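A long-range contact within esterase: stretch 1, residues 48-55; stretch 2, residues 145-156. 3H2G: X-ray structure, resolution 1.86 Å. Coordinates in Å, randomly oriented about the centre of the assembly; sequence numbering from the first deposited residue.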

# COMPACT_ATOMS: atom_id res chain seq x y z
N GLU A 48 -6.74 -6.75 16.29
CA GLU A 48 -7.41 -5.80 15.41
C GLU A 48 -7.80 -4.62 16.28
O GLU A 48 -7.85 -4.74 17.51
CB GLU A 48 -8.66 -6.44 14.79
CG GLU A 48 -9.72 -6.84 15.79
CD GLU A 48 -10.86 -7.62 15.15
OE1 GLU A 48 -11.80 -7.99 15.88
OE2 GLU A 48 -10.81 -7.86 13.93
N PHE A 49 -8.06 -3.48 15.66
CA PHE A 49 -8.44 -2.31 16.43
C PHE A 49 -9.05 -1.23 15.55
O PHE A 49 -8.91 -1.26 14.32
CB PHE A 49 -7.20 -1.77 17.17
CG PHE A 49 -6.10 -1.28 16.27
CD1 PHE A 49 -6.05 0.05 15.86
CD2 PHE A 49 -5.12 -2.16 15.81
CE1 PHE A 49 -5.03 0.49 15.00
CE2 PHE A 49 -4.09 -1.73 14.96
CZ PHE A 49 -4.05 -0.40 14.55
N THR A 50 -9.76 -0.30 16.17
CA THR A 50 -10.36 0.82 15.45
C THR A 50 -9.85 2.07 16.14
O THR A 50 -9.54 2.05 17.33
CB THR A 50 -11.90 0.79 15.49
OG1 THR A 50 -12.36 0.87 16.84
CG2 THR A 50 -12.41 -0.50 14.86
N TYR A 51 -9.73 3.16 15.39
CA TYR A 51 -9.20 4.39 15.96
C TYR A 51 -9.72 5.65 15.29
O TYR A 51 -10.32 5.60 14.22
CB TYR A 51 -7.68 4.37 15.88
CG TYR A 51 -7.15 4.23 14.46
CD1 TYR A 51 -7.13 2.99 13.82
CD2 TYR A 51 -6.69 5.34 13.75
CE1 TYR A 51 -6.67 2.86 12.50
CE2 TYR A 51 -6.23 5.23 12.44
CZ TYR A 51 -6.22 3.98 11.82
OH TYR A 51 -5.76 3.87 10.52
N ALA A 52 -9.49 6.77 15.95
CA ALA A 52 -9.90 8.07 15.44
C ALA A 52 -8.79 8.60 14.55
O ALA A 52 -7.60 8.46 14.87
CB ALA A 52 -10.15 9.03 16.61
N THR A 53 -9.17 9.19 13.43
CA THR A 53 -8.19 9.76 12.50
C THR A 53 -8.87 10.91 11.76
O THR A 53 -9.88 11.43 12.22
CB THR A 53 -7.69 8.68 11.51
OG1 THR A 53 -6.63 9.22 10.71
CG2 THR A 53 -8.83 8.20 10.60
N ILE A 54 -8.31 11.32 10.63
CA ILE A 54 -8.90 12.43 9.87
C ILE A 54 -9.23 12.07 8.44
O ILE A 54 -8.65 11.15 7.86
CB ILE A 54 -7.96 13.66 9.83
CG1 ILE A 54 -6.57 13.24 9.36
CG2 ILE A 54 -7.91 14.33 11.20
CD1 ILE A 54 -5.63 14.40 9.06
N GLY A 55 -10.19 12.81 7.87
CA GLY A 55 -10.58 12.61 6.49
C GLY A 55 -9.67 13.44 5.61
O GLY A 55 -8.71 14.04 6.09
N ALA A 145 -1.11 8.49 4.38
CA ALA A 145 -0.16 8.77 5.44
C ALA A 145 -0.85 9.01 6.78
O ALA A 145 -0.45 8.45 7.80
CB ALA A 145 0.69 9.99 5.07
N SER A 146 -1.90 9.84 6.78
CA SER A 146 -2.61 10.13 8.02
C SER A 146 -3.21 8.88 8.64
O SER A 146 -3.16 8.69 9.86
CB SER A 146 -3.70 11.19 7.79
OG SER A 146 -4.71 10.73 6.90
N ALA A 147 -3.77 8.01 7.80
CA ALA A 147 -4.37 6.77 8.29
C ALA A 147 -3.30 5.85 8.88
O ALA A 147 -3.52 5.22 9.91
CB ALA A 147 -5.10 6.07 7.15
N THR A 148 -2.15 5.78 8.22
CA THR A 148 -1.06 4.94 8.69
C THR A 148 -0.47 5.47 9.99
O THR A 148 -0.25 4.72 10.95
CB THR A 148 0.05 4.85 7.63
OG1 THR A 148 -0.49 4.26 6.44
CG2 THR A 148 1.20 3.98 8.12
N ILE A 149 -0.21 6.77 10.03
CA ILE A 149 0.34 7.40 11.22
C ILE A 149 -0.58 7.22 12.42
O ILE A 149 -0.13 6.85 13.51
CB ILE A 149 0.58 8.91 10.96
CG1 ILE A 149 1.79 9.07 10.03
CG2 ILE A 149 0.78 9.65 12.27
CD1 ILE A 149 1.93 10.47 9.43
N ASP A 150 -1.87 7.45 12.23
CA ASP A 150 -2.82 7.31 13.33
C ASP A 150 -3.04 5.86 13.75
O ASP A 150 -3.40 5.59 14.90
CB ASP A 150 -4.13 8.00 12.94
CG ASP A 150 -3.99 9.51 12.89
OD1 ASP A 150 -4.88 10.20 12.34
OD2 ASP A 150 -2.97 10.02 13.41
N ALA A 151 -2.80 4.92 12.84
CA ALA A 151 -2.93 3.51 13.16
C ALA A 151 -1.78 3.15 14.09
O ALA A 151 -1.95 2.39 15.04
CB ALA A 151 -2.87 2.66 11.89
N MET A 152 -0.60 3.70 13.80
CA MET A 152 0.58 3.44 14.62
C MET A 152 0.41 4.06 16.00
O MET A 152 0.84 3.50 17.00
CB MET A 152 1.82 4.00 13.92
CG MET A 152 2.12 3.33 12.59
SD MET A 152 3.68 3.91 11.86
CE MET A 152 4.80 2.87 12.67
N ARG A 153 -0.23 5.23 16.05
CA ARG A 153 -0.47 5.90 17.33
C ARG A 153 -1.40 5.04 18.19
O ARG A 153 -1.13 4.81 19.37
CB ARG A 153 -1.08 7.28 17.10
CG ARG A 153 -0.10 8.29 16.54
CD ARG A 153 -0.78 9.58 16.13
NE ARG A 153 0.19 10.64 15.88
CZ ARG A 153 -0.08 11.77 15.24
NH1 ARG A 153 -1.30 12.00 14.76
NH2 ARG A 153 0.87 12.69 15.09
N ALA A 154 -2.48 4.56 17.59
CA ALA A 154 -3.45 3.73 18.31
C ALA A 154 -2.84 2.39 18.71
O ALA A 154 -3.07 1.90 19.82
CB ALA A 154 -4.69 3.52 17.46
N ALA A 155 -2.07 1.79 17.81
CA ALA A 155 -1.42 0.52 18.11
C ALA A 155 -0.49 0.66 19.31
O ALA A 155 -0.39 -0.24 20.14
CB ALA A 155 -0.63 0.03 16.89
N ARG A 156 0.20 1.80 19.40
CA ARG A 156 1.11 2.03 20.51
C ARG A 156 0.35 2.03 21.84
O ARG A 156 0.91 1.65 22.88
CB ARG A 156 1.86 3.36 20.33
CG ARG A 156 3.10 3.21 19.44
CD ARG A 156 3.80 4.55 19.22
NE ARG A 156 5.17 4.36 18.73
CZ ARG A 156 5.97 5.36 18.37
NH1 ARG A 156 5.54 6.61 18.44
NH2 ARG A 156 7.20 5.11 17.95
O HOH W 1 -6.61 9.28 7.98
O HOH W 2 -6.11 12.92 5.66

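Strands packed against helices commonly present alternate side chains to the helix, and this contact in an esterase is a compact example. Strand 48–54 runs roughly antiparallel to helix 145–156, their directions 151° apart and their axes 7.9 Å apart at closest approach. Phe49, Tyr51 and Thr53 point their CA-to-CB bonds toward the helix, whereas Thr50 points away.

The apolar part of the contact sets large rings against small helical residues. Phe49 lies near three alanines: its CE1 is 3.9 Å from Ala154 CB, and its CZ is 4.2 Å from both Ala151 CB and Ala155 CB. Tyr51 adds a closer fit, with its CB 3.5 Å from Ala154 CB and its CZ 3.6 Å from Ala151 CB. Against these small methyl side chains the ring comes close to the helix backbone: Ala151 CA sits over one face of the Tyr51 ring, 3.8 Å from its centroid, in a CH-pi contact. Farther along, Ile54 extends its side chain to bring CG1 within 3.9 Å of Ser146 CB.

Direct hydrogen bonds supply polar links within this largely buried contact. Tyr51 OH donates a weak one to Ala147 O at 2.7 Å, sharing that carbonyl with the helical bond from Ala151 N. Thr53 OG1 donates to Asp150 OD1 at 2.6 Å; the aspartate's other oxygen, OD2, forms a salt bridge with Arg153 NH1 at 2.9 Å, one turn along the helix.

Water completes the polar end. Water 1 donates to Thr53 OG1 (2.7 Å) and Ile54 O (2.8 Å) and hydrogen-bonds to Ser146 OG (2.6 Å), while water 2 links Gly55 O to Ser146 OG, each at 2.9 Å. The hydroxyl of Ser146 takes part in both bridges, linking the helix through water to the last strand residues and to Gly55 just beyond. Between them the two stretches bury 429 Å², both sides summed.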